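Local atomic coordinates of putative racemase (Pseudovibrio sp. JE062, PDB entry 3NZG), a protein that is of uncharacterised function but belongs to the mandelate racemase and muconate lactonizing branch of the enolase superfamily, with a magnesium-binding barrel domain. Residues 64-69 / 90-95; 210-215 / 232-237; 259-264 / 281-286. One frame throughout, in Å; residues are numbered along the deposited sequence.

Interaction 1 of 3, residues 64-69 / 90-95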
loop_
_atom_site.group_PDB
_atom_site.type_symbol
_atom_site.label_atom_id
_atom_site.label_comp_id
_atom_site.label_asym_id
_atom_site.label_seq_id
_atom_site.Cartn_x
_atom_site.Cartn_y
_atom_site.Cartn_z
ATOM N N GLU D 64 -11.479 -30.878 31.214
ATOM C CA GLU D 64 -10.907 -30.145 32.341
ATOM C C GLU D 64 -11.494 -28.751 32.567
ATOM O O GLU D 64 -11.680 -28.330 33.711
ATOM C CB GLU D 64 -9.385 -30.044 32.183
ATOM C CG GLU D 64 -8.653 -31.365 32.393
ATOM C CD GLU D 64 -7.143 -31.209 32.362
ATOM O OE1 GLU D 64 -6.637 -30.242 32.965
ATOM O OE2 GLU D 64 -6.461 -32.057 31.748
ATOM N N HIS D 65 -11.780 -28.034 31.486
ATOM C CA HIS D 65 -12.346 -26.691 31.594
ATOM C C HIS D 65 -12.947 -26.236 30.270
ATOM O O HIS D 65 -12.847 -26.934 29.267
ATOM C CB HIS D 65 -11.281 -25.692 32.077
ATOM C CG HIS D 65 -10.084 -25.586 31.183
ATOM N ND1 HIS D 65 -10.139 -25.033 29.921
ATOM C CD2 HIS D 65 -8.797 -25.961 31.372
ATOM C CE1 HIS D 65 -8.938 -25.073 29.372
ATOM N NE2 HIS D 65 -8.105 -25.631 30.232
ATOM N N LYS D 66 -13.576 -25.065 30.288
ATOM C CA LYS D 66 -14.238 -24.484 29.118
ATOM C C LYS D 66 -13.573 -24.766 27.769
ATOM O O LYS D 66 -14.241 -25.174 26.817
ATOM C CB LYS D 66 -14.369 -22.963 29.307
ATOM C CG LYS D 66 -15.243 -22.246 28.270
ATOM C CD LYS D 66 -15.203 -20.733 28.476
ATOM C CE LYS D 66 -16.486 -20.038 28.011
ATOM N NZ LYS D 66 -16.747 -20.099 26.544
ATOM N N TRP D 67 -12.263 -24.560 27.692
ATOM C CA TRP D 67 -11.522 -24.746 26.443
ATOM C C TRP D 67 -10.782 -26.072 26.284
ATOM O O TRP D 67 -10.126 -26.300 25.263
ATOM C CB TRP D 67 -10.538 -23.585 26.280
ATOM C CG TRP D 67 -11.222 -22.254 26.289
ATOM C CD1 TRP D 67 -12.068 -21.765 25.339
ATOM C CD2 TRP D 67 -11.162 -21.263 27.322
ATOM N NE1 TRP D 67 -12.545 -20.533 25.716
ATOM C CE2 TRP D 67 -12.007 -20.201 26.931
ATOM C CE3 TRP D 67 -10.484 -21.171 28.543
ATOM C CZ2 TRP D 67 -12.186 -19.055 27.716
ATOM C CZ3 TRP D 67 -10.664 -20.033 29.326
ATOM C CH2 TRP D 67 -11.509 -18.992 28.909
ATOM N N LEU D 68 -10.878 -26.938 27.288
ATOM C CA LEU D 68 -10.210 -28.233 27.242
ATOM C C LEU D 68 -11.250 -29.323 27.491
ATOM O O LEU D 68 -11.347 -29.886 28.581
ATOM C CB LEU D 68 -9.100 -28.282 28.294
ATOM C CG LEU D 68 -8.233 -29.539 28.367
ATOM C CD1 LEU D 68 -7.872 -30.017 26.974
ATOM C CD2 LEU D 68 -6.984 -29.226 29.172
ATOM N N THR D 69 -12.028 -29.607 26.454
ATOM C CA THR D 69 -13.089 -30.594 26.529
ATOM C C THR D 69 -12.799 -31.790 25.645
ATOM O O THR D 69 -11.979 -31.720 24.730
ATOM C CB THR D 69 -14.427 -29.984 26.075
ATOM O OG1 THR D 69 -14.665 -28.770 26.800
ATOM C CG2 THR D 69 -15.574 -30.953 26.312
HETATM N N MSE D 90 -17.888 -28.147 18.859
HETATM C CA MSE D 90 -16.681 -28.933 19.103
HETATM C C MSE D 90 -15.425 -28.061 19.094
HETATM O O MSE D 90 -14.557 -28.193 19.958
HETATM C CB MSE D 90 -16.525 -30.034 18.048
HETATM C CG MSE D 90 -17.618 -31.093 18.054
HETATM SE SE MSE D 90 -17.146 -32.618 16.939
HETATM C CE MSE D 90 -17.652 -31.897 15.210
ATOM N N TYR D 91 -15.331 -27.168 18.113
ATOM C CA TYR D 91 -14.164 -26.302 18.002
ATOM C C TYR D 91 -13.983 -25.418 19.238
ATOM O O TYR D 91 -12.917 -25.407 19.851
ATOM C CB TYR D 91 -14.274 -25.410 16.763
ATOM C CG TYR D 91 -13.009 -24.634 16.478
ATOM C CD1 TYR D 91 -12.001 -25.171 15.665
ATOM C CD2 TYR D 91 -12.790 -23.389 17.066
ATOM C CE1 TYR D 91 -10.801 -24.477 15.451
ATOM C CE2 TYR D 91 -11.600 -22.695 16.859
ATOM C CZ TYR D 91 -10.613 -23.243 16.056
ATOM O OH TYR D 91 -9.437 -22.557 15.889
ATOM N N ASP D 92 -15.026 -24.679 19.592
ATOM C CA ASP D 92 -14.982 -23.776 20.739
ATOM C C ASP D 92 -14.583 -24.464 22.044
ATOM O O ASP D 92 -13.798 -23.926 22.829
ATOM C CB ASP D 92 -16.345 -23.100 20.918
ATOM C CG ASP D 92 -16.382 -22.155 22.116
ATOM O OD1 ASP D 92 -15.692 -21.111 22.089
ATOM O OD2 ASP D 92 -17.104 -22.457 23.089
ATOM N N ALA D 93 -15.109 -25.663 22.260
ATOM C CA ALA D 93 -14.846 -26.412 23.483
ATOM C C ALA D 93 -13.469 -27.057 23.560
ATOM O O ALA D 93 -13.061 -27.524 24.622
ATOM C CB ALA D 93 -15.919 -27.480 23.660
ATOM N N THR D 94 -12.743 -27.060 22.448
ATOM C CA THR D 94 -11.433 -27.698 22.395
ATOM C C THR D 94 -10.257 -26.777 22.048
ATOM O O THR D 94 -9.142 -27.243 21.813
ATOM C CB THR D 94 -11.470 -28.861 21.378
ATOM O OG1 THR D 94 -11.985 -28.383 20.127
ATOM C CG2 THR D 94 -12.382 -29.974 21.876
ATOM N N GLN D 95 -10.502 -25.473 22.049
ATOM C CA GLN D 95 -9.471 -24.498 21.705
ATOM C C GLN D 95 -8.118 -24.649 22.385
ATOM O O GLN D 95 -7.084 -24.357 21.773
ATOM C CB GLN D 95 -9.987 -23.085 21.966
ATOM C CG GLN D 95 -11.264 -22.749 21.230
ATOM C CD GLN D 95 -11.664 -21.304 21.428
ATOM O OE1 GLN D 95 -10.919 -20.390 21.069
ATOM N NE2 GLN D 95 -12.842 -21.087 21.995
#
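Thr69 turns its side chain toward Ala93 of helix 83-93. Its backbone N and its hydroxyl OG1 both donate to Ala93 O, each at 3.0 Å. The N-H bond is bent, 130° at the hydrogen. With chi1 at -52°, OG1 lies beside the residue's own backbone N, and this lets one carbonyl take both donors. OG1 also rests on the methyl group of Ala93. Next along, Thr94 CG2 packs against Thr69 O at 3.4 Å.

Trp67 and Gln95 form the second half of the contact. The indole and amide planes stand nearly perpendicular, 85° apart. The amide comes to the pyrrole edge of the indole, near the ring plane, with Gln95 NE2 3.5 Å from Trp67 CD1. The same NE2 donates to Asp92 O at 3.1 Å, in the carbonyl plane and on a lone pair. This bond helps keep the amide at the indole edge. Lys66 lays its CD over one face of the indole, near the rim. Its NZ ends 4.2 Å from Asp92 OD2, so the opposite charges are near each other but not in contact.

The segment 64-69 holds a type I turn from His65 to Leu68 and a classic beta bulge: Leu68 O accepts from Glu64 N and, weakly, from His65 N. The contact joins this loop, which follows helix 52-58, to residues 90-95, on helix 83-93. Trp96 of helix 95-98 packs on Trp67 and Leu68, and Ile182 of a second subunit packs on Lys66 and Trp67.

Interaction 2 of 3, residues 210-215 / 232-237. With MG (magnesium ion), chain Q.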
loop_
_atom_site.group_PDB
_atom_site.type_symbol
_atom_site.label_atom_id
_atom_site.label_comp_id
_atom_site.label_asym_id
_atom_site.label_seq_id
_atom_site.Cartn_x
_atom_site.Cartn_y
_atom_site.Cartn_z
ATOM N N VAL D 210 2.786 -32.192 -10.588
ATOM C CA VAL D 210 4.029 -32.697 -10.030
ATOM C C VAL D 210 4.137 -32.403 -8.542
ATOM O O VAL D 210 3.879 -31.282 -8.092
ATOM C CB VAL D 210 5.268 -32.101 -10.746
ATOM C CG1 VAL D 210 6.540 -32.713 -10.172
ATOM C CG2 VAL D 210 5.188 -32.362 -12.239
ATOM N N ASP D 211 4.505 -33.427 -7.781
ATOM C CA ASP D 211 4.674 -33.306 -6.336
ATOM C C ASP D 211 6.179 -33.388 -6.082
ATOM O O ASP D 211 6.804 -34.416 -6.358
ATOM C CB ASP D 211 3.957 -34.459 -5.626
ATOM C CG ASP D 211 3.771 -34.211 -4.145
ATOM O OD1 ASP D 211 4.695 -33.662 -3.502
ATOM O OD2 ASP D 211 2.696 -34.581 -3.622
ATOM N N TYR D 212 6.764 -32.313 -5.564
ATOM C CA TYR D 212 8.199 -32.294 -5.315
ATOM C C TYR D 212 8.592 -32.780 -3.922
ATOM O O TYR D 212 9.772 -32.808 -3.577
ATOM C CB TYR D 212 8.749 -30.884 -5.579
ATOM C CG TYR D 212 8.596 -30.448 -7.025
ATOM C CD1 TYR D 212 9.615 -30.650 -7.949
ATOM C CD2 TYR D 212 7.408 -29.865 -7.477
ATOM C CE1 TYR D 212 9.459 -30.286 -9.290
ATOM C CE2 TYR D 212 7.242 -29.497 -8.815
ATOM C CZ TYR D 212 8.273 -29.714 -9.714
ATOM O OH TYR D 212 8.115 -29.374 -11.035
ATOM N N LEU D 213 7.602 -33.166 -3.127
ATOM C CA LEU D 213 7.844 -33.679 -1.783
ATOM C C LEU D 213 8.782 -32.846 -0.905
ATOM O O LEU D 213 9.699 -33.378 -0.265
ATOM C CB LEU D 213 8.343 -35.134 -1.873
ATOM C CG LEU D 213 7.278 -36.097 -2.418
ATOM C CD1 LEU D 213 7.847 -37.501 -2.584
ATOM C CD2 LEU D 213 6.086 -36.115 -1.471
ATOM N N TYR D 214 8.549 -31.536 -0.890
ATOM C CA TYR D 214 9.311 -30.602 -0.065
ATOM C C TYR D 214 10.829 -30.780 -0.105
ATOM O O TYR D 214 11.483 -30.737 0.933
ATOM C CB TYR D 214 8.819 -30.717 1.384
ATOM C CG TYR D 214 7.314 -30.556 1.523
ATOM C CD1 TYR D 214 6.724 -29.295 1.495
ATOM C CD2 TYR D 214 6.478 -31.668 1.630
ATOM C CE1 TYR D 214 5.338 -29.140 1.561
ATOM C CE2 TYR D 214 5.087 -31.525 1.699
ATOM C CZ TYR D 214 4.529 -30.254 1.660
ATOM O OH TYR D 214 3.163 -30.089 1.698
ATOM N N ARG D 215 11.396 -30.962 -1.292
ATOM C CA ARG D 215 12.842 -31.137 -1.386
ATOM C C ARG D 215 13.621 -29.820 -1.490
ATOM O O ARG D 215 14.844 -29.828 -1.429
ATOM C CB ARG D 215 13.197 -32.040 -2.581
ATOM C CG ARG D 215 12.917 -31.426 -3.935
ATOM C CD ARG D 215 13.054 -32.430 -5.084
ATOM N NE ARG D 215 14.433 -32.818 -5.388
ATOM C CZ ARG D 215 15.045 -33.896 -4.896
ATOM N NH1 ARG D 215 14.411 -34.709 -4.060
ATOM N NH2 ARG D 215 16.292 -34.173 -5.257
ATOM N N LEU D 232 6.610 -27.707 -20.760
ATOM C CA LEU D 232 5.953 -28.958 -20.402
ATOM C C LEU D 232 4.483 -28.743 -20.052
ATOM O O LEU D 232 3.719 -29.699 -19.946
ATOM C CB LEU D 232 6.668 -29.624 -19.226
ATOM C CG LEU D 232 8.113 -30.053 -19.497
ATOM C CD1 LEU D 232 8.626 -30.862 -18.324
ATOM C CD2 LEU D 232 8.179 -30.881 -20.776
ATOM N N GLU D 233 4.094 -27.485 -19.869
ATOM C CA GLU D 233 2.711 -27.143 -19.542
ATOM C C GLU D 233 2.143 -27.954 -18.375
ATOM O O GLU D 233 0.994 -28.408 -18.433
ATOM C CB GLU D 233 1.815 -27.360 -20.764
ATOM C CG GLU D 233 2.348 -26.773 -22.061
ATOM C CD GLU D 233 1.481 -27.141 -23.258
ATOM O OE1 GLU D 233 0.306 -26.713 -23.305
ATOM O OE2 GLU D 233 1.972 -27.867 -24.148
ATOM N N LEU D 234 2.936 -28.146 -17.323
ATOM C CA LEU D 234 2.473 -28.899 -16.157
ATOM C C LEU D 234 1.304 -28.167 -15.489
ATOM O O LEU D 234 1.264 -26.935 -15.484
ATOM C CB LEU D 234 3.625 -29.077 -15.167
ATOM C CG LEU D 234 4.908 -29.686 -15.754
ATOM C CD1 LEU D 234 5.979 -29.742 -14.679
ATOM C CD2 LEU D 234 4.623 -31.087 -16.295
ATOM N N TYR D 235 0.359 -28.915 -14.922
ATOM C CA TYR D 235 -0.804 -28.299 -14.287
ATOM C C TYR D 235 -0.424 -27.499 -13.039
ATOM O O TYR D 235 -0.897 -26.375 -12.864
ATOM C CB TYR D 235 -1.867 -29.347 -13.930
ATOM C CG TYR D 235 -3.195 -28.721 -13.543
ATOM C CD1 TYR D 235 -4.207 -28.554 -14.485
ATOM C CD2 TYR D 235 -3.415 -28.241 -12.250
ATOM C CE1 TYR D 235 -5.403 -27.922 -14.158
ATOM C CE2 TYR D 235 -4.616 -27.602 -11.906
ATOM C CZ TYR D 235 -5.605 -27.445 -12.868
ATOM O OH TYR D 235 -6.792 -26.815 -12.558
ATOM N N PHE D 236 0.408 -28.074 -12.169
ATOM C CA PHE D 236 0.863 -27.361 -10.972
ATOM C C PHE D 236 2.164 -27.897 -10.369
ATOM O O PHE D 236 2.664 -28.956 -10.765
ATOM C CB PHE D 236 -0.241 -27.300 -9.884
ATOM C CG PHE D 236 -0.544 -28.620 -9.202
ATOM C CD1 PHE D 236 0.469 -29.410 -8.662
ATOM C CD2 PHE D 236 -1.855 -29.041 -9.049
ATOM C CE1 PHE D 236 0.181 -30.588 -7.985
ATOM C CE2 PHE D 236 -2.146 -30.227 -8.366
ATOM C CZ PHE D 236 -1.127 -30.998 -7.834
ATOM N N ALA D 237 2.713 -27.134 -9.423
ATOM C CA ALA D 237 3.936 -27.493 -8.712
ATOM C C ALA D 237 3.555 -27.554 -7.240
ATOM O O ALA D 237 3.247 -26.530 -6.621
ATOM C CB ALA D 237 5.023 -26.439 -8.941
HETATM MG MG MG Q . 1.815 -34.190 -1.593
HETATM O O HOH W 1 3.585 -33.582 -1.097
HETATM O O HOH W 2 5.529 -28.483 -11.677
#
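Val210 and Ala237 form a parallel bridge in the barrel domain, where strand 207-211 lies beside strand 237-238. The domain belongs to the enolase C-terminal family, built on the TIM-barrel plan. A single direct hydrogen bond joins the two segments. Val210 N donates to Phe236 O at 3.2 Å, with 153° at the hydrogen. A water adds a second link: it donates to the same Phe236 O and hydrogen-bonds Tyr212 OH at 2.8 Å. Phe236 O thus takes two donors, Val210 N and the water, and the water ties it to Tyr212.

The apolar contacts lie on the face that carries Val210 and Ala237. Val210 CG2 meets Leu234 CD1 at 3.7 Å, the two side chains crossing at a slant. Tyr212 brings CE2 to Ala237 CB at 3.8 Å. Val210 CG1 sits over one face of the tyrosine ring, toward its rim. Leu195 of helix 188-202 packs on both Val210 and Tyr212. Phe236 takes a different course: chi1 of 71° sets CG between the backbone N and the carbonyl carbon, and Val210 O lies at the ring edge, in plane.

Metal binding belongs to the end of strand 207-211. Asp211 points away from the other segment and binds the magnesium ion, a site it shares with Glu238 and Glu264. Its two oxygens divide the work. OD1 accepts from Leu213 N at 3.0 Å, forming an Asx turn that helps fix the carboxylate. OD1 also accepts from a water that is itself a magnesium ligand. The other oxygen, OD2, binds magnesium directly at 2.2 Å.

Interaction 3 of 3, residues 259-264 / 281-286. With MG (magnesium ion), chain Q.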
loop_
_atom_site.group_PDB
_atom_site.type_symbol
_atom_site.label_atom_id
_atom_site.label_comp_id
_atom_site.label_asym_id
_atom_site.label_seq_id
_atom_site.Cartn_x
_atom_site.Cartn_y
_atom_site.Cartn_z
ATOM N N ARG D 259 1.471 -22.947 -11.664
ATOM C CA ARG D 259 0.481 -22.833 -10.608
ATOM C C ARG D 259 1.273 -23.301 -9.390
ATOM O O ARG D 259 1.983 -24.316 -9.460
ATOM C CB ARG D 259 -0.698 -23.791 -10.810
ATOM C CG ARG D 259 -1.755 -23.347 -11.810
ATOM C CD ARG D 259 -3.033 -24.143 -11.569
ATOM N NE ARG D 259 -4.059 -23.878 -12.574
ATOM C CZ ARG D 259 -4.084 -24.433 -13.782
ATOM N NH1 ARG D 259 -3.136 -25.288 -14.137
ATOM N NH2 ARG D 259 -5.057 -24.130 -14.628
ATOM N N ILE D 260 1.177 -22.574 -8.287
ATOM C CA ILE D 260 1.895 -22.977 -7.078
ATOM C C ILE D 260 0.849 -23.407 -6.061
ATOM O O ILE D 260 -0.110 -22.673 -5.806
ATOM C CB ILE D 260 2.732 -21.810 -6.489
ATOM C CG1 ILE D 260 3.675 -21.247 -7.557
ATOM C CG2 ILE D 260 3.547 -22.291 -5.279
ATOM C CD1 ILE D 260 4.657 -22.261 -8.121
ATOM N N CYS D 261 1.020 -24.602 -5.504
ATOM C CA CYS D 261 0.090 -25.132 -4.513
ATOM C C CYS D 261 0.589 -24.897 -3.096
ATOM O O CYS D 261 1.766 -24.639 -2.871
ATOM C CB CYS D 261 -0.086 -26.642 -4.684
ATOM S SG CYS D 261 -0.436 -27.203 -6.350
ATOM N N GLY D 262 -0.325 -25.012 -2.143
ATOM C CA GLY D 262 0.037 -24.879 -0.748
ATOM C C GLY D 262 -1.031 -25.473 0.148
ATOM O O GLY D 262 -2.091 -25.908 -0.332
ATOM N N ALA D 263 -0.740 -25.515 1.445
ATOM C CA ALA D 263 -1.681 -25.983 2.458
ATOM C C ALA D 263 -2.011 -27.474 2.554
ATOM O O ALA D 263 -2.917 -27.859 3.300
ATOM C CB ALA D 263 -2.971 -25.177 2.347
ATOM N N GLU D 264 -1.277 -28.313 1.831
ATOM C CA GLU D 264 -1.509 -29.756 1.880
ATOM C C GLU D 264 -1.549 -30.299 3.321
ATOM O O GLU D 264 -2.378 -31.149 3.637
ATOM C CB GLU D 264 -0.418 -30.485 1.084
ATOM C CG GLU D 264 -0.232 -31.947 1.467
ATOM C CD GLU D 264 0.865 -32.634 0.671
ATOM O OE1 GLU D 264 1.990 -32.095 0.604
ATOM O OE2 GLU D 264 0.602 -33.723 0.120
ATOM N N VAL D 281 -0.740 -18.394 -3.242
ATOM C CA VAL D 281 -0.832 -19.623 -4.042
ATOM C C VAL D 281 -2.054 -19.706 -4.955
ATOM O O VAL D 281 -3.077 -19.088 -4.688
ATOM C CB VAL D 281 -0.769 -20.889 -3.140
ATOM C CG1 VAL D 281 0.562 -20.931 -2.421
ATOM C CG2 VAL D 281 -1.910 -20.892 -2.137
ATOM N N HIS D 282 -1.931 -20.465 -6.044
ATOM C CA HIS D 282 -3.033 -20.618 -7.002
ATOM C C HIS D 282 -3.994 -21.715 -6.585
ATOM O O HIS D 282 -5.118 -21.781 -7.081
ATOM C CB HIS D 282 -2.535 -21.032 -8.401
ATOM C CG HIS D 282 -1.524 -20.114 -9.004
ATOM N ND1 HIS D 282 -0.220 -20.057 -8.569
ATOM C CD2 HIS D 282 -1.616 -19.246 -10.040
ATOM C CE1 HIS D 282 0.451 -19.193 -9.312
ATOM N NE2 HIS D 282 -0.374 -18.687 -10.211
ATOM N N LEU D 283 -3.556 -22.578 -5.679
ATOM C CA LEU D 283 -4.372 -23.721 -5.310
ATOM C C LEU D 283 -4.106 -24.242 -3.899
ATOM O O LEU D 283 -2.954 -24.413 -3.504
ATOM C CB LEU D 283 -4.098 -24.814 -6.351
ATOM C CG LEU D 283 -4.887 -26.121 -6.371
ATOM C CD1 LEU D 283 -4.916 -26.613 -7.803
ATOM C CD2 LEU D 283 -4.270 -27.153 -5.438
ATOM N N LEU D 284 -5.177 -24.502 -3.156
ATOM C CA LEU D 284 -5.085 -25.011 -1.788
ATOM C C LEU D 284 -5.319 -26.521 -1.771
ATOM O O LEU D 284 -6.175 -27.036 -2.499
ATOM C CB LEU D 284 -6.127 -24.333 -0.909
ATOM C CG LEU D 284 -5.997 -22.815 -0.764
ATOM C CD1 LEU D 284 -7.218 -22.266 -0.060
ATOM C CD2 LEU D 284 -4.724 -22.487 -0.006
ATOM N N GLN D 285 -4.574 -27.224 -0.927
ATOM C CA GLN D 285 -4.695 -28.675 -0.849
ATOM C C GLN D 285 -5.112 -29.213 0.523
ATOM O O GLN D 285 -4.826 -30.362 0.857
ATOM C CB GLN D 285 -3.378 -29.311 -1.294
ATOM C CG GLN D 285 -2.981 -28.896 -2.713
ATOM C CD GLN D 285 -1.724 -29.579 -3.216
ATOM O OE1 GLN D 285 -0.657 -29.474 -2.608
ATOM N NE2 GLN D 285 -1.845 -30.285 -4.339
ATOM N N SER D 286 -5.789 -28.373 1.303
ATOM C CA SER D 286 -6.287 -28.750 2.627
ATOM C C SER D 286 -6.952 -30.137 2.515
ATOM O O SER D 286 -7.758 -30.362 1.622
ATOM C CB SER D 286 -7.311 -27.712 3.105
ATOM O OG SER D 286 -6.756 -26.396 3.083
HETATM MG MG MG Q . 1.815 -34.190 -1.593
HETATM O O HOH W 1 3.585 -33.582 -1.097
#
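Gly262 is bonded to the neighbouring strand through both its N and its O. Its N donates to Leu283 O at 3.0 Å, and its O accepts from Gln285 N at 2.9 Å. Both donors lie nearly along the line of the C=O bond they meet. Two residues earlier, Ile260 O takes His282 N at 2.9 Å and, weakly, Leu283 N. These bonds set Cys261 opposite Leu283 and Gly262 opposite Leu284 in a parallel pair. Cys261 CA and Leu284 CA add CA-H...O contacts to the facing carbonyls.

Glu264 follows the strand and leads its carboxylate away from the other segment. Its chain is extended, and OE2 binds the magnesium ion shared with Asp211 and Glu238. OE1 accepts from a water bound to the metal and is also hydrogen-bonded to Tyr214 OH. Gln285 NE2 hydrogen-bonds to OE1 of Glu238, another magnesium ligand. Gln285 is thus a second-shell residue of the site.

Packing falls on two faces. On one, Cys261 SG touches Leu283 CD2 at 3.9 Å, and the Gln285 amide lies against Cys261, with OE1 3.6 Å from CB. On the other, Leu284 CD2 meets Ala263 CB at 4.0 Å. At the start of the pair, Arg259 CA sits over one face of the His282 ring, 3.8 Å from its centroid, a CH-pi contact. The arginine's guanidinium turns elsewhere, to Tyr235 and to Asp218 of a third subunit.

The pair closes the beta-alpha-beta unit 261-262, 268-279, 283-284. Trp275 of helix 268-279 packs on Val281 and Leu284, while His249 and Val253 of helix 246-255 pack on Ile260. Strand 310-311 continues the sheet beyond 283-284.

From the N terminus, interaction 1 comes first and closes a loop of 20 residues within the N-terminal domain, ending on helix 83-93. Interaction 2 follows in the barrel domain, where residues 210-215 and 232-237 bracket helix 219-228. Interaction 3 repeats this pattern around helix 268-279. The three are in series; none nests in or crosses another. Interaction 1 stands apart, its centre 39 Å from that of interaction 2 and 30 Å from that of interaction 3. Interactions 2 and 3 touch: Tyr235 O meets Arg259 NH1, and Phe236 packs on Cys261. Both supply ligands to one magnesium ion and share one of its waters.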